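Local coordinates for organic hydroperoxide resistance protein (Legionella pneumophila, PDB 6MJN) that probably reduces organic hydroperoxides by thiol-based chemistry, as in other members of the OsmC/Ohr family, at residues Leu36-Pro41 / Gly49-Glu54; Cys64-Ile69 / Glu81-Thr86; Leu112-Ala117 / Leu142-Lys147. All blocks are in the same frame, centred on the assembly; numbering follows the deposited sequence. Where two conformers were deposited one is given.

The three contacts follow one another along the chain, each closing before the next opens. Contact 1 links the end of strand 35-37 to the start of helix 53-76, and contact 2 lays a later part of that helix against strand 82-93; their centres are about 25 Å apart, on opposite sides of the chain's centre. Contact 3, whose centre is about 12 Å from that of contact 2, joins helix 114-125 to strand 140-146, which shares a mixed sheet with strand 82-93. Contacts 2 and 3 touch where F65 meets L142. Contacts 1 and 2 reach the second subunit, so helix 53-76 connects two parts of the dimer interface; contact 3 is untouched by the other chain.

Contact 1 (Leu36-Pro41 / Gly49-Glu54); sequences LDLAMP and GATNPE
A39 N donates to T51 O at 3.0 Å, the one direct hydrogen bond between 36-41 and 49-54, and it arrives nearly along the C=O axis (C=O...N 167°). The same oxygen takes a CA-H...O contact from L38 CA at 3.3 Å. Two waters carry the remaining polar links. One donates to D37 O and accepts from T51 N; the other donates to A39 O and A50 O and accepts from N52 ND2 at 2.8 Å.

The apolar contacts are small. A50 CB reaches A39 CB at 3.9 Å and also lies against the carbonyl groups of D37 and L38. T51 CG2 meets L38 CD2 at 4.1 Å and also lies against D37 O. P41 crosses N52 at about a right angle, its CD 4.1 Å from N52 ND2.

At the N-cap, N52 has CG between its backbone N and carbonyl carbon (chi1 55°), and OD1 accepts from Q55 N. ND2 also makes a hydrogen bond with Y13 OH of the second subunit. The polar links between the segments thus run through backbone groups, water and the N52 amide, and that amide also ties the junction to the helix start and the dimer interface.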
ATOM      1  N   LEU B  36       7.286  10.689  -6.702  1.00 36.64           N
ATOM      2  CA  LEU B  36       6.824  11.261  -5.438  1.00 38.70           C
ATOM      3  C   LEU B  36       7.976  11.619  -4.511  1.00 36.05           C
ATOM      4  O   LEU B  36       8.837  10.781  -4.239  1.00 34.91           O
ATOM      5  CB  LEU B  36       5.900  10.288  -4.704  1.00 34.50           C
ATOM      6  CG  LEU B  36       4.574   9.907  -5.338  1.00 33.06           C
ATOM      7  CD1 LEU B  36       3.975   8.817  -4.480  1.00 39.70           C
ATOM      8  CD2 LEU B  36       3.669  11.117  -5.413  1.00 39.97           C
ATOM      9  N   ASP B  37       7.971  12.854  -4.011  1.00 37.36           N
ATOM     10  CA  ASP B  37       8.807  13.220  -2.876  1.00 32.15           C
ATOM     11  C   ASP B  37       8.171  12.705  -1.594  1.00 38.24           C
ATOM     12  O   ASP B  37       6.949  12.592  -1.497  1.00 36.62           O
ATOM     13  CB  ASP B  37       8.973  14.735  -2.782  1.00 36.52           C
ATOM     14  CG  ASP B  37       9.896  15.302  -3.848  1.00 51.54           C
ATOM     15  OD1 ASP B  37      10.714  14.549  -4.415  1.00 52.60           O
ATOM     16  OD2 ASP B  37       9.817  16.521  -4.104  1.00 52.69           O
ATOM     17  N   LEU B  38       9.010  12.417  -0.604  1.00 32.96           N
ATOM     18  CA  LEU B  38       8.593  11.852   0.666  1.00 37.04           C
ATOM     19  C   LEU B  38       9.049  12.753   1.805  1.00 35.20           C
ATOM     20  O   LEU B  38      10.056  13.453   1.696  1.00 35.83           O
ATOM     21  CB  LEU B  38       9.191  10.456   0.870  1.00 36.19           C
ATOM     22  CG  LEU B  38       8.899   9.461  -0.244  1.00 37.30           C
ATOM     23  CD1 LEU B  38       9.787   8.229  -0.149  1.00 37.78           C
ATOM     24  CD2 LEU B  38       7.433   9.089  -0.122  1.00 31.34           C
ATOM     25  N   ALA B  39       8.318  12.718   2.913  1.00 31.32           N
ATOM     26  CA  ALA B  39       8.784  13.388   4.119  1.00 32.61           C
ATOM     27  C   ALA B  39       8.161  12.717   5.329  1.00 37.23           C
ATOM     28  O   ALA B  39       7.030  12.235   5.277  1.00 38.23           O
ATOM     29  CB  ALA B  39       8.449  14.885   4.113  1.00 41.11           C
ATOM     30  N   MET B  40       8.908  12.698   6.420  1.00 38.73           N
ATOM     31  CA  MET B  40       8.360  12.207   7.669  1.00 37.23           C
ATOM     32  C   MET B  40       7.332  13.204   8.198  1.00 37.09           C
ATOM     33  O   MET B  40       7.584  14.413   8.204  1.00 41.43           O
ATOM     34  CB  MET B  40       9.464  11.997   8.708  1.00 47.36           C
ATOM     35  CG  MET B  40       8.958  11.442  10.040  1.00 59.39           C
ATOM     36  SD  MET B  40      10.265  10.797  11.100  1.00 74.18           S
ATOM     37  CE  MET B  40      11.232  12.274  11.406  1.00 75.84           C
ATOM     38  N   PRO B  41       6.174  12.735   8.640  1.00 38.89           N
ATOM     39  CA  PRO B  41       5.129  13.660   9.090  1.00 45.11           C
ATOM     40  C   PRO B  41       5.520  14.446  10.336  1.00 41.03           C
ATOM     41  O   PRO B  41       6.345  14.018  11.147  1.00 41.04           O
ATOM     42  CB  PRO B  41       3.933  12.741   9.368  1.00 49.64           C
ATOM     43  CG  PRO B  41       4.487  11.372   9.454  1.00 47.22           C
ATOM     44  CD  PRO B  41       5.703  11.343   8.583  1.00 39.90           C
ATOM     45  N   GLY B  49       5.083  18.193   4.555  1.00 50.05           N
ATOM     46  CA  GLY B  49       5.194  18.872   3.282  1.00 48.32           C
ATOM     47  C   GLY B  49       5.325  17.959   2.081  1.00 46.84           C
ATOM     48  O   GLY B  49       5.472  18.462   0.957  1.00 48.69           O
ATOM     49  N   ALA B  50       5.305  16.644   2.289  1.00 42.42           N
ATOM     50  CA  ALA B  50       5.245  15.642   1.225  1.00 39.47           C
ATOM     51  C   ALA B  50       4.582  14.384   1.783  1.00 33.11           C
ATOM     52  O   ALA B  50       4.341  14.271   2.989  1.00 36.34           O
ATOM     53  CB  ALA B  50       6.636  15.325   0.668  1.00 42.49           C
ATOM     54  N   THR B  51       4.298  13.419   0.899  1.00 30.38           N
ATOM     55  CA  THR B  51       3.563  12.229   1.319  1.00 31.18           C
ATOM     56  C   THR B  51       4.500  11.228   2.003  1.00 30.53           C
ATOM     57  O   THR B  51       5.690  11.484   2.204  1.00 33.91           O
ATOM     58  CB  THR B  51       2.833  11.598   0.134  1.00 32.49           C
ATOM     59  OG1 THR B  51       1.858  10.653   0.615  1.00 32.25           O
ATOM     60  CG2 THR B  51       3.795  10.875  -0.774  1.00 31.87           C
ATOM     61  N   ASN B  52       3.950  10.073   2.374  1.00 30.61           N
ATOM     62  CA  ASN B  52       4.660   9.066   3.157  1.00 31.40           C
ATOM     63  C   ASN B  52       4.012   7.705   2.893  1.00 31.69           C
ATOM     64  O   ASN B  52       2.915   7.628   2.314  1.00 28.26           O
ATOM     65  CB  ASN B  52       4.631   9.412   4.659  1.00 28.62           C
ATOM     66  CG  ASN B  52       3.223   9.604   5.175  1.00 34.52           C
ATOM     67  OD1 ASN B  52       2.449   8.661   5.191  1.00 32.23           O
ATOM     68  ND2 ASN B  52       2.893  10.823   5.623  1.00 32.34           N
ATOM     69  N   PRO B  53       4.654   6.604   3.316  1.00 30.49           N
ATOM     70  CA  PRO B  53       4.068   5.276   3.058  1.00 28.22           C
ATOM     71  C   PRO B  53       2.673   5.057   3.642  1.00 28.60           C
ATOM     72  O   PRO B  53       1.924   4.269   3.061  1.00 26.80           O
ATOM     73  CB  PRO B  53       5.089   4.315   3.689  1.00 28.20           C
ATOM     74  CG  PRO B  53       6.394   5.063   3.572  1.00 31.68           C
ATOM     75  CD  PRO B  53       6.022   6.492   3.869  1.00 30.99           C
ATOM     76  N   GLU B  54       2.322   5.651   4.793  1.00 24.00           N
ATOM     77  CA  GLU B  54       0.968   5.446   5.321  1.00 25.53           C
ATOM     78  C   GLU B  54      -0.073   6.053   4.403  1.00 29.87           C
ATOM     79  O   GLU B  54      -1.156   5.472   4.212  1.00 26.33           O
ATOM     80  CB  GLU B  54       0.823   6.037   6.731  1.00 28.94           C
ATOM     81  CG  GLU B  54       1.557   5.225   7.800  1.00 34.61           C
ATOM     82  CD  GLU B  54       3.060   5.248   7.622  1.00 44.85           C
ATOM     83  OE1 GLU B  54       3.633   6.334   7.341  1.00 38.06           O
ATOM     84  OE2 GLU B  54       3.668   4.165   7.740  1.00 52.88           O
TER
HETATM   85  O   HOH W   1       4.864  13.991  -2.024  1.00 39.36           O
HETATM   86  O   HOH W   2       4.510  13.160   5.466  1.00 34.85           O

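Contact 2 (Cys64-Ile69 / Glu81-Thr86); sequences CFESAI and EDVSMT
M85 folds its thioether against F65 in an oblique Met-aromatic contact: SD lies 4.8 Å from the ring centroid of F65, 64° off the ring normal. The sulfur and its terminal methyl both come closest to one ring atom, M85 CE 3.6 Å from F65 CD1 and SD equally near it. The methionine is bent to do this; chi2 of 62° turns SD toward the helix after CG has left the backbone N on the anti side. I69 comes in next to it, its CD1 touching M85 SD at 3.8 Å and V83 CG2 at 3.9 Å, so the isoleucine tip bridges two successive inward-pointing residues of the strand.

No hydrogen bond crosses between 64-69 and 81-86. This is helix-on-sheet packing within the OsmC fold: helix 53-76 lies over strand 82-93 with the local axes 7.9 Å apart and the two directions at 151°, nearer antiparallel than parallel. C64 points away from the strand and touches C128, consistent with the redox cysteine pair of this family. V121 and A124 of helix 114-125 and L105 of strand 99-110 also pack on F65, while S84, M85 and T86 pair antiparallel with a strand of the second subunit, continuing the sheet into it.

E66 sends an extended chain across V83, CG meeting V83 CG1 at 3.8 Å, and CB rests on M85 CB at 3.9 Å. Its buried carboxylate is held from outside the two segments: OE2 forms a salt bridge with R70 NH2 and accepts from G22 N of the second subunit. D82 OD1 stands 5.7 Å from E66 OE2, a like-charge proximity that R70 probably softens, though its own pairing with D82 is long and weak.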
ATOM      1  N   CYS B  64      -8.631   0.639  -4.178  1.00 28.81           N
ATOM      2  CA  CYS B  64      -8.809  -0.782  -4.436  1.00 27.24           C
ATOM      3  C   CYS B  64     -10.167  -1.246  -3.932  1.00 27.83           C
ATOM      4  O   CYS B  64     -10.858  -2.029  -4.601  1.00 31.16           O
ATOM      5  CB  CYS B  64      -7.665  -1.562  -3.774  1.00 29.91           C
ATOM      6  SG  CYS B  64      -7.666  -3.306  -4.168  1.00 40.09           S
ATOM      7  N   PHE B  65     -10.572  -0.768  -2.754  1.00 30.85           N
ATOM      8  CA  PHE B  65     -11.830  -1.220  -2.185  1.00 31.81           C
ATOM      9  C   PHE B  65     -13.004  -0.629  -2.947  1.00 30.05           C
ATOM     10  O   PHE B  65     -13.998  -1.314  -3.169  1.00 31.55           O
ATOM     11  CB  PHE B  65     -11.908  -0.867  -0.694  1.00 32.62           C
ATOM     12  CG  PHE B  65     -12.921  -1.684   0.076  1.00 31.91           C
ATOM     13  CD1 PHE B  65     -14.276  -1.333   0.092  1.00 31.12           C
ATOM     14  CD2 PHE B  65     -12.511  -2.799   0.799  1.00 31.56           C
ATOM     15  CE1 PHE B  65     -15.198  -2.095   0.807  1.00 38.14           C
ATOM     16  CE2 PHE B  65     -13.416  -3.560   1.506  1.00 35.08           C
ATOM     17  CZ  PHE B  65     -14.764  -3.218   1.524  1.00 31.73           C
ATOM     18  N   GLU B  66     -12.901   0.635  -3.375  1.00 27.76           N
ATOM     19  CA  GLU B  66     -13.951   1.198  -4.223  1.00 31.83           C
ATOM     20  C   GLU B  66     -14.145   0.354  -5.478  1.00 33.40           C
ATOM     21  O   GLU B  66     -15.281   0.077  -5.888  1.00 35.95           O
ATOM     22  CB  GLU B  66     -13.618   2.639  -4.607  1.00 36.69           C
ATOM     23  CG  GLU B  66     -14.769   3.298  -5.381  1.00 43.67           C
ATOM     24  CD  GLU B  66     -14.349   4.534  -6.152  1.00 54.76           C
ATOM     25  OE1 GLU B  66     -13.275   5.092  -5.851  1.00 53.35           O
ATOM     26  OE2 GLU B  66     -15.100   4.948  -7.061  1.00 53.30           O
ATOM     27  N   SER B  67     -13.044  -0.080  -6.095  1.00 32.49           N
ATOM     28  CA  SER B  67     -13.137  -0.921  -7.280  1.00 38.53           C
ATOM     29  C   SER B  67     -13.805  -2.254  -6.972  1.00 37.55           C
ATOM     30  O   SER B  67     -14.571  -2.774  -7.789  1.00 38.24           O
ATOM     31  CB  SER B  67     -11.740  -1.146  -7.863  1.00 42.05           C
ATOM     32  OG  SER B  67     -11.803  -1.963  -9.009  1.00 56.54           O
ATOM     33  N   ALA B  68     -13.521  -2.836  -5.805  1.00 34.55           N
ATOM     34  CA  ALA B  68     -14.121  -4.125  -5.465  1.00 34.63           C
ATOM     35  C   ALA B  68     -15.624  -4.005  -5.223  1.00 37.14           C
ATOM     36  O   ALA B  68     -16.387  -4.920  -5.562  1.00 32.51           O
ATOM     37  CB  ALA B  68     -13.434  -4.722  -4.240  1.00 32.45           C
ATOM     38  N   ILE B  69     -16.058  -2.898  -4.611  1.00 31.91           N
ATOM     39  CA  ILE B  69     -17.489  -2.608  -4.506  1.00 33.84           C
ATOM     40  C   ILE B  69     -18.121  -2.542  -5.891  1.00 34.74           C
ATOM     41  O   ILE B  69     -19.164  -3.156  -6.151  1.00 35.90           O
ATOM     42  CB  ILE B  69     -17.723  -1.297  -3.732  1.00 29.90           C
ATOM     43  CG1 ILE B  69     -17.286  -1.443  -2.271  1.00 33.90           C
ATOM     44  CG2 ILE B  69     -19.201  -0.885  -3.844  1.00 34.62           C
ATOM     45  CD1 ILE B  69     -17.443  -0.127  -1.436  1.00 34.21           C
ATOM     46  N   GLU B  81     -25.695   3.430  -7.854  1.00 48.40           N
ATOM     47  CA  GLU B  81     -25.600   4.683  -8.588  1.00 58.70           C
ATOM     48  C   GLU B  81     -24.204   5.280  -8.461  1.00 57.16           C
ATOM     49  O   GLU B  81     -23.567   5.584  -9.474  1.00 70.37           O
ATOM     50  CB  GLU B  81     -26.665   5.674  -8.103  1.00 62.01           C
ATOM     51  CG  GLU B  81     -28.091   5.169  -8.238  1.00 71.49           C
ATOM     52  CD  GLU B  81     -29.111   6.168  -7.717  1.00 82.02           C
ATOM     53  OE1 GLU B  81     -28.744   7.346  -7.520  1.00 80.62           O
ATOM     54  OE2 GLU B  81     -30.278   5.776  -7.502  1.00 92.02           O
ATOM     55  N   ASP B  82     -23.711   5.435  -7.234  1.00 56.77           N
ATOM     56  CA  ASP B  82     -22.384   5.989  -7.003  1.00 54.12           C
ATOM     57  C   ASP B  82     -21.786   5.370  -5.742  1.00 49.36           C
ATOM     58  O   ASP B  82     -22.490   4.782  -4.916  1.00 55.68           O
ATOM     59  CB  ASP B  82     -22.437   7.520  -6.884  1.00 54.84           C
ATOM     60  CG  ASP B  82     -21.083   8.175  -7.100  1.00 78.30           C
ATOM     61  OD1 ASP B  82     -20.131   7.478  -7.520  1.00 75.48           O
ATOM     62  OD2 ASP B  82     -20.971   9.394  -6.847  1.00 80.39           O
ATOM     63  N   VAL B  83     -20.469   5.495  -5.612  1.00 47.15           N
ATOM     64  CA  VAL B  83     -19.777   5.083  -4.397  1.00 42.97           C
ATOM     65  C   VAL B  83     -18.528   5.939  -4.250  1.00 46.88           C
ATOM     66  O   VAL B  83     -17.846   6.241  -5.234  1.00 48.53           O
ATOM     67  CB  VAL B  83     -19.427   3.575  -4.419  1.00 55.17           C
ATOM     68  CG1 VAL B  83     -18.574   3.239  -5.626  1.00 57.02           C
ATOM     69  CG2 VAL B  83     -18.680   3.171  -3.148  1.00 49.72           C
ATOM     70  N   SER B  84     -18.244   6.350  -3.020  1.00 41.09           N
ATOM     71  CA  SER B  84     -16.929   6.869  -2.687  1.00 43.34           C
ATOM     72  C   SER B  84     -16.409   6.099  -1.486  1.00 37.26           C
ATOM     73  O   SER B  84     -17.174   5.506  -0.717  1.00 42.51           O
ATOM     74  CB  SER B  84     -16.965   8.371  -2.396  1.00 47.80           C
ATOM     75  OG  SER B  84     -17.742   8.639  -1.257  1.00 52.99           O
ATOM     76  N   MET B  85     -15.092   6.142  -1.311  1.00 31.92           N
ATOM     77  CA  MET B  85     -14.418   5.310  -0.336  1.00 32.34           C
ATOM     78  C   MET B  85     -13.432   6.154   0.462  1.00 34.08           C
ATOM     79  O   MET B  85     -12.606   6.863  -0.121  1.00 37.62           O
ATOM     80  CB  MET B  85     -13.679   4.181  -1.053  1.00 31.63           C
ATOM     81  CG  MET B  85     -13.432   2.984  -0.213  1.00 38.87           C
ATOM     82  SD  MET B  85     -14.976   2.225   0.333  1.00 39.93           S
ATOM     83  CE  MET B  85     -14.313   1.752   1.934  1.00 30.10           C
ATOM     84  N   THR B  86     -13.537   6.067   1.780  1.00 32.05           N
ATOM     85  CA  THR B  86     -12.625   6.684   2.730  1.00 33.76           C
ATOM     86  C   THR B  86     -11.833   5.575   3.418  1.00 35.62           C
ATOM     87  O   THR B  86     -12.413   4.576   3.856  1.00 36.82           O
ATOM     88  CB  THR B  86     -13.406   7.486   3.779  1.00 36.03           C
ATOM     89  OG1 THR B  86     -14.153   8.528   3.133  1.00 39.79           O
ATOM     90  CG2 THR B  86     -12.471   8.110   4.782  1.00 42.75           C
TER

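Contact 3 (Leu112-Ala117 / Leu142-Lys147); sequences LNQNEA and LSVSVK
The first turn of helix 114-125 sits against the end of strand 140-146, Q114 CA 6.0 Å from V146 CA and A117 CA 6.9 Å from V144 CA. Q114 carries the polar part of the contact. Its CG is anti to the backbone N (chi1 178°) and the chain then bends at chi2 (71°), which brings CD round to the strand. NE2 donates to V144 O at 2.9 Å in an almost straight bond (177°). The acceptor lies in the plane of the glutamine amide, whereas the donor stands well above the plane of the V144 carbonyl. NE2 has a second partner in E118 OE2. At the other end of the amide, OE1 accepts from a water that accepts from V146 N at 2.9 Å.

The apolar part centres on A117. Its CB presses on V146 CG1 at 3.4 Å, tighter than usual for two carbons, and also meets CG2 of V144 in the conformer described, a less certain contact because V144 was deposited in two. V146 CG1 further touches L112 O at 3.6 Å. Behind this, N113 and E116 form a capping box: E116 N donates to N113 OD1, and N113 N to E116 OE1, fixing the helix start from which Q114 projects.

S143 and S145 make backbone bonds to strand 99-110, whereas one glutamine amide, directly and through water, serves V144 O and V146 N. Helix 114-125, packed on the edge of this chain's mixed sheet (82-93, 99-110, 140-146), thereby takes up two backbone polar groups of the last strand, while A117 supplies the apolar fit.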
ATOM      1  N   LEU B 112     -28.818   2.186  -2.812  1.00 37.64           N
ATOM      2  CA  LEU B 112     -29.190   0.999  -2.060  1.00 40.26           C
ATOM      3  C   LEU B 112     -29.724   1.410  -0.699  1.00 41.29           C
ATOM      4  O   LEU B 112     -29.405   2.494  -0.193  1.00 37.70           O
ATOM      5  CB  LEU B 112     -27.990   0.068  -1.861  1.00 39.96           C
ATOM      6  CG  LEU B 112     -27.298  -0.430  -3.125  1.00 41.43           C
ATOM      7  CD1 LEU B 112     -26.123  -1.312  -2.724  1.00 41.24           C
ATOM      8  CD2 LEU B 112     -28.265  -1.177  -3.997  1.00 40.99           C
ATOM      9  N   ASN B 113     -30.542   0.537  -0.102  1.00 35.25           N
ATOM     10  CA  ASN B 113     -30.898   0.785   1.288  1.00 34.18           C
ATOM     11  C   ASN B 113     -29.717   0.358   2.178  1.00 30.15           C
ATOM     12  O   ASN B 113     -28.727  -0.231   1.710  1.00 33.47           O
ATOM     13  CB  ASN B 113     -32.256   0.130   1.641  1.00 35.04           C
ATOM     14  CG  ASN B 113     -32.239  -1.406   1.614  1.00 39.63           C
ATOM     15  OD1 ASN B 113     -31.373  -2.051   2.205  1.00 37.61           O
ATOM     16  ND2 ASN B 113     -33.242  -1.992   0.951  1.00 43.46           N
ATOM     17  N   GLN B 114     -29.775   0.746   3.454  1.00 31.66           N
ATOM     18  CA  GLN B 114     -28.622   0.550   4.338  1.00 31.01           C
ATOM     19  C   GLN B 114     -28.221  -0.925   4.424  1.00 37.20           C
ATOM     20  O   GLN B 114     -27.030  -1.262   4.356  1.00 34.78           O
ATOM     21  CB  GLN B 114     -28.936   1.097   5.734  1.00 34.70           C
ATOM     22  CG  GLN B 114     -27.808   0.909   6.751  1.00 35.41           C
ATOM     23  CD  GLN B 114     -26.624   1.810   6.481  1.00 45.60           C
ATOM     24  OE1 GLN B 114     -26.769   2.874   5.889  1.00 38.98           O
ATOM     25  NE2 GLN B 114     -25.432   1.379   6.912  1.00 46.43           N
ATOM     26  N   ASN B 115     -29.196  -1.823   4.550  1.00 34.10           N
ATOM     27  CA  ASN B 115     -28.863  -3.244   4.684  1.00 41.20           C
ATOM     28  C   ASN B 115     -28.230  -3.795   3.406  1.00 37.54           C
ATOM     29  O   ASN B 115     -27.208  -4.494   3.461  1.00 37.10           O
ATOM     30  CB  ASN B 115     -30.109  -4.044   5.074  1.00 48.14           C
ATOM     31  CG  ASN B 115     -30.490  -3.855   6.535  1.00 61.74           C
ATOM     32  OD1 ASN B 115     -29.681  -3.404   7.348  1.00 71.09           O
ATOM     33  ND2 ASN B 115     -31.725  -4.205   6.875  1.00 60.92           N
ATOM     34  N   GLU B 116     -28.820  -3.489   2.243  1.00 36.22           N
ATOM     35  CA  GLU B 116     -28.222  -3.859   0.961  1.00 35.58           C
ATOM     36  C   GLU B 116     -26.784  -3.386   0.853  1.00 40.12           C
ATOM     37  O   GLU B 116     -25.916  -4.113   0.356  1.00 35.64           O
ATOM     38  CB  GLU B 116     -29.024  -3.263  -0.200  1.00 36.61           C
ATOM     39  CG  GLU B 116     -30.368  -3.914  -0.450  1.00 39.44           C
ATOM     40  CD  GLU B 116     -31.216  -3.143  -1.470  1.00 54.12           C
ATOM     41  OE1 GLU B 116     -30.991  -1.921  -1.658  1.00 41.31           O
ATOM     42  OE2 GLU B 116     -32.111  -3.763  -2.081  1.00 67.22           O
ATOM     43  N   ALA B 117     -26.521  -2.151   1.277  1.00 35.30           N
ATOM     44  CA  ALA B 117     -25.174  -1.608   1.183  1.00 36.79           C
ATOM     45  C   ALA B 117     -24.218  -2.348   2.113  1.00 32.71           C
ATOM     46  O   ALA B 117     -23.069  -2.608   1.747  1.00 36.19           O
ATOM     47  CB  ALA B 117     -25.186  -0.114   1.504  1.00 32.63           C
ATOM     48  N   LEU B 142     -14.995  -1.699   9.245  1.00 32.05           N
ATOM     49  CA  LEU B 142     -15.792  -1.278   8.093  1.00 32.42           C
ATOM     50  C   LEU B 142     -17.048  -0.545   8.538  1.00 35.59           C
ATOM     51  O   LEU B 142     -17.739  -0.982   9.462  1.00 43.34           O
ATOM     52  CB  LEU B 142     -16.247  -2.469   7.238  1.00 41.20           C
ATOM     53  CG  LEU B 142     -15.298  -3.529   6.713  1.00 51.56           C
ATOM     54  CD1 LEU B 142     -16.133  -4.604   6.010  1.00 54.96           C
ATOM     55  CD2 LEU B 142     -14.291  -2.922   5.769  1.00 47.45           C
ATOM     56  N   SER B 143     -17.371   0.545   7.853  1.00 32.47           N
ATOM     57  CA  SER B 143     -18.663   1.184   8.055  1.00 33.09           C
ATOM     58  C   SER B 143     -19.190   1.608   6.699  1.00 31.85           C
ATOM     59  O   SER B 143     -18.432   1.767   5.732  1.00 33.52           O
ATOM     60  CB  SER B 143     -18.574   2.378   9.005  1.00 37.75           C
ATOM     61  OG  SER B 143     -17.739   3.397   8.476  1.00 43.04           O
ATOM     62  N   VAL B 144     -20.504   1.783   6.608  1.00 32.53           N
ATOM     63  CA  VAL B 144     -21.093   2.168   5.339  0.50 37.23           C
ATOM     64  C   VAL B 144     -22.250   3.119   5.594  1.00 41.00           C
ATOM     65  O   VAL B 144     -23.001   2.982   6.565  1.00 37.68           O
ATOM     66  CB  VAL B 144     -21.530   0.934   4.523  0.50 43.55           C
ATOM     67  CG1 VAL B 144     -22.440   0.085   5.340  0.50 43.00           C
ATOM     68  CG2 VAL B 144     -22.195   1.349   3.216  0.50 44.95           C
ATOM     69  N   SER B 145     -22.342   4.130   4.739  1.00 35.48           N
ATOM     70  CA  SER B 145     -23.432   5.091   4.774  1.00 40.17           C
ATOM     71  C   SER B 145     -24.087   5.100   3.404  1.00 40.74           C
ATOM     72  O   SER B 145     -23.428   4.847   2.386  1.00 39.37           O
ATOM     73  CB  SER B 145     -22.929   6.490   5.122  1.00 48.70           C
ATOM     74  OG  SER B 145     -22.355   6.500   6.414  1.00 60.84           O
ATOM     75  N   VAL B 146     -25.390   5.358   3.377  1.00 39.87           N
ATOM     76  CA  VAL B 146     -26.094   5.459   2.114  1.00 42.22           C
ATOM     77  C   VAL B 146     -26.677   6.862   2.024  1.00 58.44           C
ATOM     78  O   VAL B 146     -26.795   7.577   3.022  1.00 53.87           O
ATOM     79  CB  VAL B 146     -27.187   4.375   1.945  1.00 42.13           C
ATOM     80  CG1 VAL B 146     -26.535   2.992   1.884  1.00 40.83           C
ATOM     81  CG2 VAL B 146     -28.189   4.431   3.083  1.00 41.14           C
ATOM     82  N   LYS B 147     -27.012   7.264   0.807  1.00 64.34           N
ATOM     83  CA  LYS B 147     -27.544   8.602   0.579  1.00 78.46           C
ATOM     84  C   LYS B 147     -28.225   8.665  -0.779  1.00 99.92           C
ATOM     85  O   LYS B 147     -28.364   7.642  -1.449  1.00106.59           O
ATOM     86  CB  LYS B 147     -26.441   9.656   0.676  1.00 66.93           C
ATOM     87  OXT LYS B 147     -28.658   9.729  -1.227  1.00109.98           O
TER
HETATM   88  O   HOH W   3     -26.477   5.719   5.993  1.00 42.90           O